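Local structure of topoisomerase IV subunit A (Escherichia coli, 1ZVT) at residues H88-M100 with Y106-R118. The protein is a subunit of a bacterial type II topoisomerase that decatenates DNA, its C-terminal beta-pinwheel domain probably binding DNA and helping to set substrate preference. Numbering follows the deposited sequence.
Sequences HMLMESDDQKLLM and YGFVCTFNDLVAR
F112 fills the hollow made where 90-94 bends round between strands 86-90 and 97-101. These strands lie in adjacent blades of the beta-pinwheel, and 97-101 pairs with 106-111 as the central hairpin of the later blade. The F112 ring is the main bump. Its CG stands anti to the backbone N (chi1 -178°), and this puts the ring into the bend of 90-94. E92 O sits over one face, towards the rim, 3.4 Å from F112 CD2. L90 CB meets the ring edge in plane, 3.8 Å from F112 CE1. E92 CB makes an off-centre CH-pi contact with the ring. V48 of strand 47-51 also touches F112, which ties the ring to the preceding blade. With an alanine in place of F112, the bend is likely to be left with a gap, and L90 CB and E92 CB without the ring they share.

Two backbone bonds and one to a side chain hold the base of this plug. F112 N donates to Q96 O in the carbonyl plane, at 2.9 Å. The next amide, N113 N, bonds to D94 O on a lone pair. T111 N is held by OD2 of the D114 carboxylate in a nearly straight bond of 174°.

Next to the plug, L98 and L115 meet tip to tip, CD1 to CD1 at 3.8 Å. Further along the same face of the hairpin, M100 lies beside F108, both side chains pointing the same way. M100 CB rests over the F108 ring face, 4.0 Å from its centroid. On the other face, the bent K97 chain crosses V109 at about a right angle. M100 CG, set beside the backbone N and anti to the carbonyl carbon (chi1 -65°), packs against C110 SG at 3.6 Å.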
loop_
_atom_site.group_PDB
_atom_site.type_symbol
_atom_site.label_atom_id
_atom_site.label_comp_id
_atom_site.label_asym_id
_atom_site.label_seq_id
_atom_site.Cartn_x
_atom_site.Cartn_y
_atom_site.Cartn_z
ATOM N N HIS A 88 -5.827 1.253 4.084
ATOM C CA HIS A 88 -5.362 0.045 3.434
ATOM C C HIS A 88 -5.822 -1.190 4.193
ATOM O O HIS A 88 -5.860 -1.180 5.435
ATOM C CB HIS A 88 -3.825 0.017 3.293
ATOM C CG HIS A 88 -3.225 1.335 2.884
ATOM N ND1 HIS A 88 -3.255 1.796 1.587
ATOM C CD2 HIS A 88 -2.587 2.284 3.607
ATOM C CE1 HIS A 88 -2.673 2.978 1.531
ATOM N NE2 HIS A 88 -2.253 3.296 2.741
ATOM N N MET A 89 -6.166 -2.230 3.435
ATOM C CA MET A 89 -6.659 -3.488 3.981
ATOM C C MET A 89 -5.942 -4.658 3.302
ATOM O O MET A 89 -5.795 -4.667 2.062
ATOM C CB MET A 89 -8.172 -3.599 3.727
ATOM C CG MET A 89 -8.805 -4.864 4.243
ATOM S SD MET A 89 -10.636 -4.898 4.171
ATOM C CE MET A 89 -10.963 -4.684 2.411
ATOM N N LEU A 90 -5.493 -5.629 4.090
ATOM C CA LEU A 90 -4.748 -6.775 3.560
ATOM C C LEU A 90 -5.205 -8.061 4.223
ATOM O O LEU A 90 -5.539 -8.083 5.423
ATOM C CB LEU A 90 -3.254 -6.625 3.848
ATOM C CG LEU A 90 -2.545 -5.518 3.065
ATOM C CD1 LEU A 90 -2.606 -4.182 3.788
ATOM C CD2 LEU A 90 -1.105 -5.947 2.832
ATOM N N MET A 91 -5.155 -9.151 3.469
ATOM C CA MET A 91 -5.385 -10.470 4.010
ATOM C C MET A 91 -4.489 -11.410 3.213
ATOM O O MET A 91 -4.730 -11.635 2.027
ATOM C CB MET A 91 -6.866 -10.841 3.859
ATOM C CG MET A 91 -7.349 -11.897 4.772
ATOM S SD MET A 91 -9.160 -11.919 4.847
ATOM C CE MET A 91 -9.432 -13.041 6.201
ATOM N N GLU A 92 -3.437 -11.906 3.857
ATOM C CA GLU A 92 -2.391 -12.709 3.209
ATOM C C GLU A 92 -1.925 -13.808 4.154
ATOM O O GLU A 92 -2.308 -13.845 5.332
ATOM C CB GLU A 92 -1.179 -11.815 2.853
ATOM C CG GLU A 92 -1.506 -10.560 1.993
ATOM C CD GLU A 92 -1.892 -10.882 0.529
ATOM O OE1 GLU A 92 -1.466 -11.931 0.003
ATOM O OE2 GLU A 92 -2.623 -10.092 -0.130
ATOM N N SER A 93 -1.075 -14.698 3.650
ATOM C CA SER A 93 -0.506 -15.747 4.488
ATOM C C SER A 93 0.448 -15.094 5.487
ATOM O O SER A 93 0.980 -14.006 5.219
ATOM C CB SER A 93 0.211 -16.790 3.630
ATOM O OG SER A 93 1.326 -16.192 2.987
ATOM N N ASP A 94 0.666 -15.744 6.630
ATOM C CA ASP A 94 1.484 -15.158 7.693
ATOM C C ASP A 94 2.870 -14.749 7.194
ATOM O O ASP A 94 3.427 -13.738 7.620
ATOM C CB ASP A 94 1.693 -16.156 8.836
ATOM C CG ASP A 94 0.491 -16.312 9.728
ATOM O OD1 ASP A 94 -0.431 -15.465 9.680
ATOM O OD2 ASP A 94 0.482 -17.297 10.510
ATOM N N ASP A 95 3.437 -15.575 6.320
ATOM C CA ASP A 95 4.822 -15.394 5.892
ATOM C C ASP A 95 4.970 -14.513 4.655
ATOM O O ASP A 95 6.097 -14.309 4.198
ATOM C CB ASP A 95 5.479 -16.766 5.627
ATOM C CG ASP A 95 4.820 -17.546 4.468
ATOM O OD1 ASP A 95 3.766 -17.125 3.947
ATOM O OD2 ASP A 95 5.366 -18.613 4.072
ATOM N N GLN A 96 3.851 -13.993 4.122
ATOM C CA GLN A 96 3.863 -13.235 2.856
ATOM C C GLN A 96 4.712 -11.974 2.997
ATOM O O GLN A 96 4.469 -11.151 3.873
ATOM C CB GLN A 96 2.425 -12.824 2.436
ATOM C CG GLN A 96 2.362 -11.978 1.170
ATOM C CD GLN A 96 2.858 -12.731 -0.038
ATOM O OE1 GLN A 96 2.355 -13.814 -0.353
ATOM N NE2 GLN A 96 3.873 -12.183 -0.705
ATOM N N LYS A 97 5.690 -11.809 2.121
ATOM C CA LYS A 97 6.484 -10.574 2.136
ATOM C C LYS A 97 5.738 -9.374 1.578
ATOM O O LYS A 97 5.001 -9.494 0.589
ATOM C CB LYS A 97 7.792 -10.771 1.368
ATOM C CG LYS A 97 8.743 -11.794 2.017
ATOM C CD LYS A 97 9.608 -11.143 3.088
ATOM C CE LYS A 97 10.449 -12.156 3.863
ATOM N NZ LYS A 97 11.591 -12.704 3.057
ATOM N N LEU A 98 5.965 -8.214 2.205
ATOM C CA LEU A 98 5.297 -6.963 1.836
ATOM C C LEU A 98 6.319 -5.863 1.815
ATOM O O LEU A 98 7.318 -5.923 2.547
ATOM C CB LEU A 98 4.259 -6.582 2.900
ATOM C CG LEU A 98 3.233 -7.622 3.324
ATOM C CD1 LEU A 98 2.438 -7.111 4.512
ATOM C CD2 LEU A 98 2.310 -7.874 2.132
ATOM N N LEU A 99 6.075 -4.856 0.990
ATOM C CA LEU A 99 6.898 -3.646 1.018
ATOM C C LEU A 99 6.114 -2.532 1.711
ATOM O O LEU A 99 5.046 -2.138 1.226
ATOM C CB LEU A 99 7.264 -3.230 -0.416
ATOM C CG LEU A 99 7.908 -1.865 -0.659
ATOM C CD1 LEU A 99 9.246 -1.785 0.084
ATOM C CD2 LEU A 99 8.115 -1.627 -2.157
ATOM N N MET A 100 6.680 -1.994 2.794
ATOM C CA MET A 100 6.097 -0.867 3.533
ATOM C C MET A 100 6.958 0.356 3.299
ATOM O O MET A 100 8.187 0.251 3.280
ATOM C CB MET A 100 6.078 -1.155 5.040
ATOM C CG MET A 100 5.183 -2.310 5.469
ATOM S SD MET A 100 3.435 -2.104 5.006
ATOM C CE MET A 100 3.034 -0.489 5.602
ATOM N N TYR A 106 11.434 6.426 2.508
ATOM C CA TYR A 106 11.987 5.402 3.396
ATOM C C TYR A 106 11.046 4.214 3.482
ATOM O O TYR A 106 9.847 4.372 3.384
ATOM C CB TYR A 106 12.188 5.993 4.801
ATOM C CG TYR A 106 13.308 7.011 4.845
ATOM C CD1 TYR A 106 13.087 8.342 4.483
ATOM C CD2 TYR A 106 14.576 6.630 5.238
ATOM C CE1 TYR A 106 14.138 9.290 4.516
ATOM C CE2 TYR A 106 15.627 7.547 5.272
ATOM C CZ TYR A 106 15.400 8.865 4.899
ATOM O OH TYR A 106 16.435 9.763 4.951
ATOM N N GLY A 107 11.587 3.017 3.673
ATOM C CA GLY A 107 10.731 1.863 3.890
ATOM C C GLY A 107 11.462 0.579 4.183
ATOM O O GLY A 107 12.677 0.570 4.449
ATOM N N PHE A 108 10.726 -0.519 4.163
ATOM C CA PHE A 108 11.332 -1.798 4.522
ATOM C C PHE A 108 10.527 -2.947 4.004
ATOM O O PHE A 108 9.348 -2.812 3.689
ATOM C CB PHE A 108 11.538 -1.901 6.056
ATOM C CG PHE A 108 10.277 -1.699 6.884
ATOM C CD1 PHE A 108 9.472 -2.785 7.211
ATOM C CD2 PHE A 108 9.917 -0.430 7.362
ATOM C CE1 PHE A 108 8.290 -2.614 7.985
ATOM C CE2 PHE A 108 8.760 -0.256 8.127
ATOM C CZ PHE A 108 7.938 -1.352 8.429
ATOM N N VAL A 109 11.166 -4.104 3.921
ATOM C CA VAL A 109 10.427 -5.322 3.620
ATOM C C VAL A 109 10.039 -5.949 4.957
ATOM O O VAL A 109 10.829 -5.927 5.906
ATOM C CB VAL A 109 11.289 -6.306 2.798
ATOM C CG1 VAL A 109 10.557 -7.609 2.598
ATOM C CG2 VAL A 109 11.624 -5.690 1.421
ATOM N N CYS A 110 8.823 -6.474 5.052
ATOM C CA CYS A 110 8.400 -7.216 6.246
ATOM C C CYS A 110 7.502 -8.371 5.823
ATOM O O CYS A 110 7.356 -8.622 4.628
ATOM C CB CYS A 110 7.686 -6.322 7.270
ATOM S SG CYS A 110 6.094 -5.594 6.743
ATOM N N THR A 111 6.964 -9.109 6.794
ATOM C CA THR A 111 5.956 -10.118 6.485
ATOM C C THR A 111 4.593 -9.656 7.014
ATOM O O THR A 111 4.512 -8.760 7.856
ATOM C CB THR A 111 6.271 -11.490 7.120
ATOM O OG1 THR A 111 6.287 -11.360 8.546
ATOM C CG2 THR A 111 7.623 -12.056 6.605
ATOM N N PHE A 112 3.537 -10.295 6.527
ATOM C CA PHE A 112 2.162 -9.997 6.979
ATOM C C PHE A 112 2.047 -10.145 8.496
ATOM O O PHE A 112 1.365 -9.346 9.171
ATOM C CB PHE A 112 1.183 -10.931 6.258
ATOM C CG PHE A 112 -0.273 -10.686 6.592
ATOM C CD1 PHE A 112 -0.968 -9.629 6.024
ATOM C CD2 PHE A 112 -0.952 -11.535 7.468
ATOM C CE1 PHE A 112 -2.336 -9.406 6.327
ATOM C CE2 PHE A 112 -2.323 -11.310 7.793
ATOM C CZ PHE A 112 -3.007 -10.238 7.209
ATOM N N ASN A 113 2.712 -11.158 9.044
ATOM C CA ASN A 113 2.697 -11.372 10.484
ATOM C C ASN A 113 3.118 -10.132 11.275
ATOM O O ASN A 113 2.573 -9.873 12.344
ATOM C CB ASN A 113 3.562 -12.568 10.878
ATOM C CG ASN A 113 3.340 -12.967 12.311
ATOM O OD1 ASN A 113 4.265 -12.952 13.119
ATOM N ND2 ASN A 113 2.097 -13.257 12.649
ATOM N N ASP A 114 4.058 -9.351 10.732
ATOM C CA ASP A 114 4.540 -8.142 11.384
ATOM C C ASP A 114 3.475 -7.080 11.502
ATOM O O ASP A 114 3.593 -6.203 12.337
ATOM C CB ASP A 114 5.723 -7.552 10.625
ATOM C CG ASP A 114 6.949 -8.438 10.711
ATOM O OD1 ASP A 114 7.212 -8.979 11.812
ATOM O OD2 ASP A 114 7.644 -8.585 9.693
ATOM N N LEU A 115 2.447 -7.167 10.663
ATOM C CA LEU A 115 1.327 -6.212 10.730
ATOM C C LEU A 115 0.252 -6.639 11.730
ATOM O O LEU A 115 -0.602 -5.839 12.089
ATOM C CB LEU A 115 0.689 -6.048 9.353
ATOM C CG LEU A 115 1.368 -5.075 8.388
ATOM C CD1 LEU A 115 2.716 -5.581 7.999
ATOM C CD2 LEU A 115 0.513 -4.942 7.152
ATOM N N VAL A 116 0.288 -7.895 12.170
ATOM C CA VAL A 116 -0.838 -8.428 12.952
ATOM C C VAL A 116 -0.750 -7.952 14.397
ATOM O O VAL A 116 0.130 -8.385 15.154
ATOM C CB VAL A 116 -0.904 -9.949 12.851
ATOM C CG1 VAL A 116 -1.974 -10.545 13.804
ATOM C CG2 VAL A 116 -1.167 -10.362 11.409
ATOM N N ALA A 117 -1.625 -7.020 14.755
ATOM C CA ALA A 117 -1.669 -6.476 16.115
ATOM C C ALA A 117 -3.115 -6.530 16.569
ATOM O O ALA A 117 -3.951 -5.777 16.069
ATOM C CB ALA A 117 -1.166 -5.069 16.138
ATOM N N ARG A 118 -3.415 -7.452 17.490
ATOM C CA ARG A 118 -4.795 -7.749 17.837
ATOM C C ARG A 118 -5.368 -6.818 18.923
ATOM O O ARG A 118 -6.565 -6.861 19.200
ATOM C CB ARG A 118 -4.945 -9.237 18.200
ATOM C CG ARG A 118 -4.512 -10.148 17.039
ATOM C CD ARG A 118 -4.438 -11.614 17.400
ATOM N NE ARG A 118 -4.030 -12.463 16.270
ATOM C CZ ARG A 118 -4.852 -12.891 15.315
ATOM N NH1 ARG A 118 -6.130 -12.538 15.320
ATOM N NH2 ARG A 118 -4.400 -13.653 14.334
#